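Local coordinates for foldase protein PrsA 2 (PDB 6VJ4) that catalyses cis-trans isomerisation of peptidyl-proline bonds, assists the folding of secreted proteins after their export and is important for secretion of the protective antigen, at residues Gln95-Lys100 with Glu217-Asp222; Ala112-Val117 with Leu147-Lys152; Glu120-Glu125 with Lys141-Asp146; Pro166-Ala171 with Gly189-Lys194. All blocks are in the same frame, centred on the assembly; numbering follows the deposited sequence.

Contact 1 of 4, residues Gln95-Lys100 with Glu217-Asp222; sequences QSVTEK and EERTAD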
# COMPACT_ATOMS: atom_id res chain seq x y z
N GLN A 95 -16.67 16.16 0.34
CA GLN A 95 -16.92 15.70 1.74
C GLN A 95 -15.82 16.21 2.68
O GLN A 95 -16.09 16.25 3.88
CB GLN A 95 -17.06 14.18 1.79
CG GLN A 95 -18.33 13.70 1.10
CD GLN A 95 -18.50 12.20 1.11
OE1 GLN A 95 -19.37 11.66 0.43
NE2 GLN A 95 -17.70 11.51 1.90
N SER A 96 -14.67 16.63 2.15
CA SER A 96 -13.57 17.15 3.03
C SER A 96 -13.99 18.47 3.68
O SER A 96 -13.35 18.87 4.67
CB SER A 96 -12.30 17.35 2.25
OG SER A 96 -12.37 18.54 1.47
N VAL A 97 -15.01 19.13 3.15
CA VAL A 97 -15.43 20.46 3.70
C VAL A 97 -16.40 20.21 4.86
O VAL A 97 -17.54 19.76 4.61
CB VAL A 97 -16.03 21.37 2.62
CG1 VAL A 97 -16.44 22.72 3.20
CG2 VAL A 97 -15.08 21.57 1.45
N THR A 98 -15.93 20.48 6.08
CA THR A 98 -16.74 20.26 7.31
C THR A 98 -17.45 21.56 7.70
O THR A 98 -17.04 22.63 7.23
CB THR A 98 -15.84 19.80 8.46
OG1 THR A 98 -14.98 20.88 8.79
CG2 THR A 98 -15.03 18.56 8.13
N GLU A 99 -18.47 21.46 8.53
CA GLU A 99 -19.19 22.66 9.02
C GLU A 99 -18.18 23.57 9.71
O GLU A 99 -18.32 24.79 9.59
CB GLU A 99 -20.33 22.25 9.97
CG GLU A 99 -21.19 23.42 10.44
CD GLU A 99 -22.01 24.12 9.36
OE1 GLU A 99 -22.16 23.53 8.26
OE2 GLU A 99 -22.52 25.23 9.62
N LYS A 100 -17.20 22.98 10.42
CA LYS A 100 -16.14 23.79 11.09
C LYS A 100 -15.34 24.56 10.02
O LYS A 100 -15.06 25.76 10.25
CB LYS A 100 -15.20 22.92 11.92
CG LYS A 100 -13.94 23.65 12.40
CD LYS A 100 -13.19 22.95 13.51
CE LYS A 100 -11.92 23.68 13.89
NZ LYS A 100 -12.19 25.09 14.27
N GLU A 217 -14.95 24.42 -4.50
CA GLU A 217 -14.31 24.81 -5.79
C GLU A 217 -12.80 25.02 -5.61
O GLU A 217 -12.02 24.43 -6.39
CB GLU A 217 -15.02 26.04 -6.36
CG GLU A 217 -16.47 25.76 -6.75
CD GLU A 217 -17.32 26.96 -7.11
OE1 GLU A 217 -16.84 28.11 -6.94
OE2 GLU A 217 -18.48 26.76 -7.54
N GLU A 218 -12.38 25.81 -4.62
CA GLU A 218 -10.94 26.10 -4.39
C GLU A 218 -10.16 24.80 -4.13
O GLU A 218 -9.07 24.64 -4.71
CB GLU A 218 -10.76 27.09 -3.24
CG GLU A 218 -11.24 28.49 -3.56
CD GLU A 218 -11.34 29.43 -2.37
OE1 GLU A 218 -11.31 28.95 -1.22
OE2 GLU A 218 -11.47 30.65 -2.59
N ARG A 219 -10.71 23.89 -3.32
CA ARG A 219 -10.01 22.62 -3.02
C ARG A 219 -9.99 21.71 -4.25
O ARG A 219 -9.01 20.95 -4.40
CB ARG A 219 -10.67 21.92 -1.83
CG ARG A 219 -10.44 22.63 -0.50
CD ARG A 219 -11.08 21.90 0.66
NE ARG A 219 -10.75 22.55 1.91
CZ ARG A 219 -11.07 22.08 3.11
NH1 ARG A 219 -11.73 20.94 3.22
NH2 ARG A 219 -10.72 22.76 4.19
N THR A 220 -11.02 21.77 -5.10
CA THR A 220 -11.10 20.92 -6.31
C THR A 220 -10.11 21.44 -7.37
O THR A 220 -9.49 20.60 -8.05
CB THR A 220 -12.53 20.86 -6.86
OG1 THR A 220 -13.36 20.28 -5.85
CG2 THR A 220 -12.64 20.03 -8.12
N ALA A 221 -9.98 22.76 -7.49
CA ALA A 221 -9.07 23.37 -8.49
C ALA A 221 -7.63 23.41 -7.98
O ALA A 221 -6.75 23.88 -8.72
CB ALA A 221 -9.56 24.76 -8.84
N ASP A 222 -7.39 22.89 -6.77
CA ASP A 222 -6.03 22.92 -6.16
C ASP A 222 -5.43 21.51 -6.21
O ASP A 222 -5.89 20.62 -5.50
CB ASP A 222 -6.09 23.47 -4.74
CG ASP A 222 -4.74 23.62 -4.05
OD1 ASP A 222 -3.71 23.45 -4.74
OD2 ASP A 222 -4.74 23.92 -2.84

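Contact 2 of 4, residues Ala112-Val117 with Leu147-Lys152; sequences ASHILV and LLSKEK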
# COMPACT_ATOMS: atom_id res chain seq x y z
N ALA A 112 -6.63 44.76 0.99
CA ALA A 112 -5.32 45.06 1.58
C ALA A 112 -4.30 45.34 0.49
O ALA A 112 -4.49 44.91 -0.68
CB ALA A 112 -4.82 43.90 2.42
N SER A 113 -3.25 46.01 0.89
CA SER A 113 -2.06 46.16 0.02
C SER A 113 -0.92 45.43 0.69
O SER A 113 -0.93 45.27 1.93
CB SER A 113 -1.69 47.60 -0.24
OG SER A 113 -2.76 48.27 -0.88
N HIS A 114 0.10 45.04 -0.07
CA HIS A 114 1.27 44.43 0.60
C HIS A 114 2.52 44.69 -0.22
O HIS A 114 2.42 45.05 -1.44
CB HIS A 114 1.12 42.93 0.86
CG HIS A 114 1.31 42.03 -0.32
ND1 HIS A 114 1.98 40.82 -0.21
CD2 HIS A 114 0.92 42.13 -1.61
CE1 HIS A 114 1.98 40.22 -1.39
NE2 HIS A 114 1.37 41.01 -2.29
N ILE A 115 3.64 44.58 0.48
CA ILE A 115 4.99 44.58 -0.14
C ILE A 115 5.61 43.24 0.24
O ILE A 115 5.66 42.95 1.45
CB ILE A 115 5.80 45.77 0.38
CG1 ILE A 115 5.08 47.07 0.02
CG2 ILE A 115 7.23 45.70 -0.13
CD1 ILE A 115 5.65 48.27 0.66
N LEU A 116 6.03 42.47 -0.76
CA LEU A 116 6.67 41.16 -0.54
C LEU A 116 8.17 41.25 -0.80
O LEU A 116 8.57 41.71 -1.89
CB LEU A 116 6.03 40.13 -1.47
CG LEU A 116 6.67 38.75 -1.46
CD1 LEU A 116 6.60 38.14 -0.07
CD2 LEU A 116 5.98 37.85 -2.47
N VAL A 117 8.97 40.85 0.18
CA VAL A 117 10.45 40.83 0.03
C VAL A 117 10.98 39.49 0.54
O VAL A 117 10.30 38.81 1.28
CB VAL A 117 11.17 42.03 0.69
CG1 VAL A 117 10.79 43.35 0.02
CG2 VAL A 117 10.96 42.09 2.19
N LEU A 147 4.67 40.30 -8.41
CA LEU A 147 4.40 40.95 -9.72
C LEU A 147 2.90 41.17 -9.91
O LEU A 147 2.55 42.09 -10.65
CB LEU A 147 4.97 40.09 -10.84
CG LEU A 147 6.48 39.90 -10.79
CD1 LEU A 147 6.94 39.09 -12.00
CD2 LEU A 147 7.19 41.25 -10.75
N LEU A 148 2.04 40.34 -9.31
CA LEU A 148 0.58 40.52 -9.53
C LEU A 148 0.06 41.84 -8.94
O LEU A 148 -0.99 42.29 -9.41
CB LEU A 148 -0.16 39.35 -8.89
CG LEU A 148 0.11 37.98 -9.50
CD1 LEU A 148 -0.62 36.89 -8.71
CD2 LEU A 148 -0.32 37.96 -10.95
N SER A 149 0.73 42.41 -7.93
CA SER A 149 0.20 43.62 -7.25
C SER A 149 1.18 44.78 -7.24
O SER A 149 0.71 45.90 -6.97
CB SER A 149 -0.21 43.34 -5.81
OG SER A 149 0.90 42.84 -5.07
N LYS A 150 2.46 44.55 -7.56
CA LYS A 150 3.40 45.68 -7.35
C LYS A 150 3.06 46.89 -8.22
O LYS A 150 3.22 47.99 -7.71
CB LYS A 150 4.84 45.21 -7.53
CG LYS A 150 5.24 44.94 -8.95
CD LYS A 150 6.71 44.53 -9.06
CE LYS A 150 7.68 45.68 -8.88
NZ LYS A 150 9.07 45.22 -8.97
N GLU A 151 2.53 46.72 -9.43
CA GLU A 151 2.28 47.92 -10.29
C GLU A 151 0.99 48.62 -9.87
O GLU A 151 0.74 49.75 -10.33
CB GLU A 151 2.24 47.58 -11.78
CG GLU A 151 3.53 46.98 -12.28
CD GLU A 151 4.76 47.87 -12.12
OE1 GLU A 151 4.62 49.11 -12.08
OE2 GLU A 151 5.86 47.31 -12.02
N LYS A 152 0.24 48.00 -8.95
CA LYS A 152 -0.96 48.64 -8.39
C LYS A 152 -0.58 49.23 -7.03
O LYS A 152 -1.48 49.45 -6.19
CB LYS A 152 -2.08 47.61 -8.21
CG LYS A 152 -2.51 46.85 -9.45
CD LYS A 152 -3.79 46.05 -9.22
CE LYS A 152 -4.05 45.00 -10.27
NZ LYS A 152 -3.05 43.90 -10.21
O HOH W 1 3.03 44.16 -3.97

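Contact 3 of 4, residues Glu120-Glu125 with Lys141-Asp146; sequences ENEAKE and KQESQD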
# COMPACT_ATOMS: atom_id res chain seq x y z
N GLU A 120 14.33 39.27 5.46
CA GLU A 120 13.61 39.78 6.67
C GLU A 120 14.16 41.15 7.08
O GLU A 120 13.36 42.00 7.53
CB GLU A 120 13.73 38.80 7.84
CG GLU A 120 12.98 39.24 9.08
CD GLU A 120 13.14 38.37 10.31
OE1 GLU A 120 13.79 37.31 10.21
OE2 GLU A 120 12.61 38.75 11.38
N ASN A 121 15.48 41.37 6.98
CA ASN A 121 16.01 42.71 7.34
C ASN A 121 15.46 43.74 6.35
O ASN A 121 15.15 44.86 6.77
CB ASN A 121 17.54 42.81 7.35
CG ASN A 121 18.01 44.13 7.94
OD1 ASN A 121 17.64 44.47 9.06
ND2 ASN A 121 18.80 44.88 7.19
N GLU A 122 15.34 43.36 5.07
CA GLU A 122 14.79 44.30 4.06
C GLU A 122 13.34 44.65 4.44
O GLU A 122 12.96 45.82 4.26
CB GLU A 122 14.87 43.71 2.66
CG GLU A 122 14.36 44.67 1.59
CD GLU A 122 14.62 44.26 0.15
OE1 GLU A 122 15.48 43.38 -0.08
OE2 GLU A 122 13.97 44.84 -0.74
N ALA A 123 12.59 43.68 4.95
CA ALA A 123 11.18 43.93 5.36
C ALA A 123 11.16 44.86 6.57
O ALA A 123 10.33 45.77 6.60
CB ALA A 123 10.46 42.64 5.66
N LYS A 124 12.09 44.68 7.50
CA LYS A 124 12.15 45.58 8.68
C LYS A 124 12.52 46.99 8.23
O LYS A 124 11.94 47.95 8.76
CB LYS A 124 13.16 45.07 9.71
CG LYS A 124 12.76 43.80 10.45
CD LYS A 124 13.81 43.36 11.45
CE LYS A 124 13.40 42.12 12.22
NZ LYS A 124 14.47 41.68 13.14
N GLU A 125 13.44 47.11 7.27
CA GLU A 125 13.86 48.46 6.81
C GLU A 125 12.69 49.09 6.04
O GLU A 125 12.50 50.31 6.19
CB GLU A 125 15.19 48.37 6.06
CG GLU A 125 16.36 48.06 6.98
CD GLU A 125 16.59 49.07 8.10
OE1 GLU A 125 16.83 48.65 9.24
OE2 GLU A 125 16.54 50.28 7.82
N LYS A 141 5.85 49.67 -5.57
CA LYS A 141 6.20 49.69 -7.01
C LYS A 141 7.70 49.46 -7.18
O LYS A 141 8.12 48.85 -8.21
CB LYS A 141 5.73 51.00 -7.64
CG LYS A 141 4.23 51.06 -7.86
CD LYS A 141 3.74 52.20 -8.72
CE LYS A 141 4.18 53.57 -8.25
NZ LYS A 141 3.69 54.64 -9.15
N GLN A 142 8.50 49.92 -6.23
CA GLN A 142 9.96 49.78 -6.36
C GLN A 142 10.43 48.43 -5.81
O GLN A 142 11.24 47.78 -6.50
CB GLN A 142 10.69 50.93 -5.65
CG GLN A 142 12.21 50.82 -5.71
CD GLN A 142 12.68 50.84 -7.15
OE1 GLN A 142 12.17 51.60 -7.96
NE2 GLN A 142 13.62 49.96 -7.48
N GLU A 143 9.95 48.01 -4.63
CA GLU A 143 10.59 46.87 -3.92
C GLU A 143 9.76 45.60 -3.89
O GLU A 143 10.38 44.53 -3.59
CB GLU A 143 10.80 47.25 -2.44
CG GLU A 143 11.64 48.49 -2.24
CD GLU A 143 13.09 48.34 -2.66
OE1 GLU A 143 13.51 47.20 -2.91
OE2 GLU A 143 13.78 49.38 -2.73
N SER A 144 8.45 45.65 -4.18
CA SER A 144 7.69 44.39 -4.00
C SER A 144 8.08 43.34 -5.04
O SER A 144 8.25 43.70 -6.23
CB SER A 144 6.21 44.60 -4.02
OG SER A 144 5.57 43.38 -3.70
N GLN A 145 8.22 42.09 -4.59
CA GLN A 145 8.51 40.94 -5.46
C GLN A 145 7.21 40.34 -5.99
O GLN A 145 7.30 39.44 -6.84
CB GLN A 145 9.30 39.90 -4.68
CG GLN A 145 10.66 40.42 -4.28
CD GLN A 145 11.40 39.44 -3.41
OE1 GLN A 145 10.89 38.36 -3.10
NE2 GLN A 145 12.57 39.84 -2.97
N ASP A 146 6.05 40.82 -5.52
CA ASP A 146 4.75 40.24 -5.97
C ASP A 146 4.36 40.93 -7.28
O ASP A 146 3.79 42.04 -7.22
CB ASP A 146 3.65 40.38 -4.94
CG ASP A 146 2.33 39.82 -5.46
OD1 ASP A 146 2.37 39.10 -6.49
OD2 ASP A 146 1.27 40.19 -4.91
O HOH W 2 12.84 43.81 -3.30

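Contact 4 of 4, residues Pro166-Ala171 with Gly189-Lys194; sequences PEFETA and GYHIIK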
# COMPACT_ATOMS: atom_id res chain seq x y z
N PRO A 166 -2.65 31.17 4.74
CA PRO A 166 -3.13 31.32 6.11
C PRO A 166 -2.28 32.31 6.91
O PRO A 166 -2.83 33.09 7.66
CB PRO A 166 -3.02 29.91 6.73
CG PRO A 166 -2.97 28.97 5.54
CD PRO A 166 -2.46 29.76 4.36
N GLU A 167 -0.95 32.26 6.74
CA GLU A 167 -0.05 33.20 7.46
C GLU A 167 -0.41 34.64 7.10
O GLU A 167 -0.50 35.49 8.00
CB GLU A 167 1.42 32.95 7.09
CG GLU A 167 1.94 31.60 7.54
CD GLU A 167 1.62 30.39 6.68
OE1 GLU A 167 0.97 30.54 5.61
OE2 GLU A 167 2.02 29.29 7.08
N PHE A 168 -0.62 34.89 5.81
CA PHE A 168 -0.94 36.27 5.37
C PHE A 168 -2.32 36.67 5.92
O PHE A 168 -2.49 37.74 6.47
CB PHE A 168 -0.99 36.34 3.86
CG PHE A 168 -1.26 37.72 3.32
CD1 PHE A 168 -2.54 38.22 3.24
CD2 PHE A 168 -0.22 38.50 2.84
CE1 PHE A 168 -2.78 39.48 2.74
CE2 PHE A 168 -0.47 39.76 2.32
CZ PHE A 168 -1.74 40.26 2.29
N GLU A 169 -3.26 35.74 5.77
CA GLU A 169 -4.66 36.01 6.19
C GLU A 169 -4.73 36.29 7.69
O GLU A 169 -5.46 37.23 8.06
CB GLU A 169 -5.54 34.81 5.85
CG GLU A 169 -6.96 34.99 6.33
CD GLU A 169 -7.96 33.99 5.80
OE1 GLU A 169 -7.75 33.43 4.69
OE2 GLU A 169 -8.95 33.74 6.52
N THR A 170 -4.03 35.49 8.49
CA THR A 170 -4.06 35.63 9.96
C THR A 170 -3.61 37.04 10.34
O THR A 170 -4.27 37.71 11.17
CB THR A 170 -3.23 34.55 10.65
OG1 THR A 170 -3.90 33.31 10.39
CG2 THR A 170 -3.10 34.78 12.14
N ALA A 171 -2.53 37.50 9.71
CA ALA A 171 -2.01 38.84 10.02
C ALA A 171 -2.96 39.94 9.53
O ALA A 171 -3.19 40.92 10.28
CB ALA A 171 -0.64 39.00 9.39
N GLY A 189 7.70 34.52 1.32
CA GLY A 189 8.77 35.43 1.79
C GLY A 189 8.26 36.24 2.98
O GLY A 189 7.57 35.66 3.81
N TYR A 190 8.59 37.54 3.03
CA TYR A 190 8.10 38.38 4.15
C TYR A 190 7.21 39.47 3.58
O TYR A 190 7.62 40.15 2.61
CB TYR A 190 9.26 39.03 4.92
CG TYR A 190 10.06 38.04 5.70
CD1 TYR A 190 9.70 37.67 6.98
CD2 TYR A 190 11.17 37.43 5.13
CE1 TYR A 190 10.43 36.73 7.69
CE2 TYR A 190 11.91 36.49 5.82
CZ TYR A 190 11.53 36.13 7.10
OH TYR A 190 12.27 35.20 7.79
N HIS A 191 6.06 39.67 4.22
CA HIS A 191 5.09 40.67 3.75
C HIS A 191 4.97 41.82 4.73
O HIS A 191 5.03 41.58 5.95
CB HIS A 191 3.66 40.10 3.64
CG HIS A 191 3.52 38.86 2.84
ND1 HIS A 191 3.03 38.88 1.54
CD2 HIS A 191 3.79 37.57 3.12
CE1 HIS A 191 3.01 37.66 1.06
NE2 HIS A 191 3.48 36.83 2.01
N ILE A 192 4.89 43.02 4.18
CA ILE A 192 4.42 44.17 4.97
C ILE A 192 3.00 44.40 4.45
O ILE A 192 2.83 44.60 3.22
CB ILE A 192 5.32 45.40 4.83
CG1 ILE A 192 6.73 45.10 5.37
CG2 ILE A 192 4.70 46.57 5.56
CD1 ILE A 192 6.77 44.74 6.83
N ILE A 193 2.02 44.34 5.35
CA ILE A 193 0.59 44.37 4.94
C ILE A 193 -0.08 45.64 5.47
O ILE A 193 0.21 46.05 6.63
CB ILE A 193 -0.14 43.12 5.48
CG1 ILE A 193 0.58 41.82 5.14
CG2 ILE A 193 -1.60 43.12 5.02
CD1 ILE A 193 0.01 40.59 5.85
N LYS A 194 -0.91 46.25 4.63
CA LYS A 194 -1.72 47.40 5.05
C LYS A 194 -3.18 47.06 4.80
O LYS A 194 -3.53 46.76 3.66
CB LYS A 194 -1.31 48.67 4.30
CG LYS A 194 -2.10 49.89 4.71
CD LYS A 194 -1.66 51.18 4.07
CE LYS A 194 -1.74 51.17 2.57
NZ LYS A 194 -1.56 52.53 1.99

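Contact 1 of 4, residues Gln95-Lys100 with Glu217-Asp222
The turn that joins helix 76-95 to helix 99-104 is gripped from the side by Arg219, which reaches over from the last turn of helix 204-220. A single nitrogen of this arginine, NH1, bonds two oxygens of one serine. NH1 lies 3.0 Å from Ser96 OG, with an N-H...O angle of 148° and the hydroxyl oxygen close to the guanidinium plane. The bond from NH1 to the carbonyl Ser96 O has the same length, 3.0 Å, but is bent to 129° and weak, although this oxygen too sits at the edge of the group. Ser96 OG stands between its own backbone N and carbonyl carbon (chi1 76°), which keeps it near enough to Ser96 O for one NH1 to meet both. The hydroxyl is also hydrogen-bonded to the carbonyl of Ile93, so it ties the last turn of the preceding helix to the arginine. Here helix 204-220 returns, after the isomerase sheet, to pack beside the end of helix 76-95. The Arg219 side chain runs extended from CG to NE and passes Val97 at a slant, Val97 CG2 lying 3.8 Å from NH1. Phe225 of helix 223-236 touches both Ser96 and Arg219, and Val97 O is bonded by Arg212 from an earlier turn of helix 204-220.

Contact 2 of 4, residues Ala112-Val117 with Leu147-Lys152
His114 and Ser149 meet edge-on in the parvulin-type isomerase fold, where strand 110-117 of the antiparallel sheet faces the short, weakly bonded helix 147-150. His114 pairs with His191 in an arrangement consistent with the dual-histidine motif of parvulins. The serine hydroxyl lies near the plane of the His114 imidazole and beside its rim, with Ser149 OG 3.4 Å from His114 NE2 and 3.5 Å from His114 CD2. A chi1 of 76° folds the imidazole back over its own backbone and brings it to this place, and Ser149 OG is turned the same way on its own residue.

Both polar ends have a common partner in Asp146, whose OD2 is hydrogen-bonded to His114 NE2 and to Ser149 OG. At the other nitrogen of the ring, His114 ND1 bonds to ND1 of His191, the two imidazoles being inclined by only about 20°. The imidazole is thus held through both nitrogens, which should restrict its rotation. Phe168 makes an edge-to-face contact with His114 as well.

A water links strand and helix. It donates to the backbone carbonyl His114 O at 2.8 Å and to the hydroxyl Ser149 OG at 2.7 Å.

Contact 3 of 4, residues Glu120-Glu125 with Lys141-Asp146
Glu122 reaches out from helix 120-131 to Glu143 at the end of helix 136-143, and the two carboxylates come together as acceptor against acceptor. Earlier in the first segment, Glu120 begins the helix and its carbonyl accepts the backbone N of Lys124; its carboxylate and Lys124 NZ form a long ion pair of 3.9 Å between Glu120 OE2 and that nitrogen.

Next comes Glu122, extended beyond CG, with CG opposite the backbone N (chi1 -178°), a conformation that carries the carboxylate well away from its helix. Its OE2 lies 3.2 Å from Glu143 OE1. Glu143 is bent at chi2 (-67°), and the two side chains cross at a slant with their carboxylate planes 87° apart. Two acceptors so near each other are like charges in contact, which may raise the proton affinity of one of them. A water lies between Glu122 OE2, at 3.0 Å, and the carbonyl Glu143 O, at 2.6 Å.

Beyond Glu143 the chain leaves the helix at Ser144, whose OG accepts the backbone N of Asp146 at 3.2 Å in an ST turn. Ser144 OG also receives the N-H of Leu116, so this turn is fastened to strand 110-117. Ala123 packs on Val117 of that strand and on Tyr190 of strand 189-198, seating helix 120-131 against the sheet, while Glu122 likewise touches Val117.

Contact 4 of 4, residues Pro166-Ala171 with Gly189-Lys194
Phe168 presents the edge of its ring to the face of His191, while one face of the phenyl ring is covered by Ile193. The aromatic pair is T-shaped, with centroids 5.0 Å apart and planes at 81°, and Phe168 CD2 approaches His191 ND1 to 3.5 Å. Ile193 CD1 makes a CH-pi contact 3.8 Å from the Phe168 ring centroid, over the face but offset toward the rim, and Ile193 CG1 touches Phe168 CE2 at 3.6 Å. The phenyl ring reaches both partners because its CG is turned away from the backbone N (chi1 -178°). One turn further along helix 166-174, Ala171 CB adds an apolar contact of 3.9 Å to Ile193 CD1.

Helix and strand segments run at 34° to each other, their axes 9.9 Å apart; the helix lies over the sheet of the parvulin-type fold, running roughly along residues 189-194. Leu156 and Phe159 of strand 155-159 also touch the phenyl ring.

His191 is meanwhile hydrogen-bonded through NE2 to Ser186, and its second nitrogen is engaged too. With the phenyl edge against its face, the imidazole is probably restricted in its rotation by polar bonds from within the sheet and by aromatic contact from the helix.

Contacts 2, 3 and 4 belong to one isomerase domain, whereas contact 1 joins helices and closes a chain loop that encloses the other three. Its centre is about 28 Å from that of contact 2, and its nearest atoms are about 8 Å from those of contact 4. Within the domain, the centres of contacts 2 and 4 are 12 Å apart and joined by neighbouring strands of the sheet, and those of contacts 2 and 3 are 10 Å apart. Asp146 of contact 3, His114 of contact 2 and His191 of contact 4 meet at what is probably the active-site core, as in parvulins.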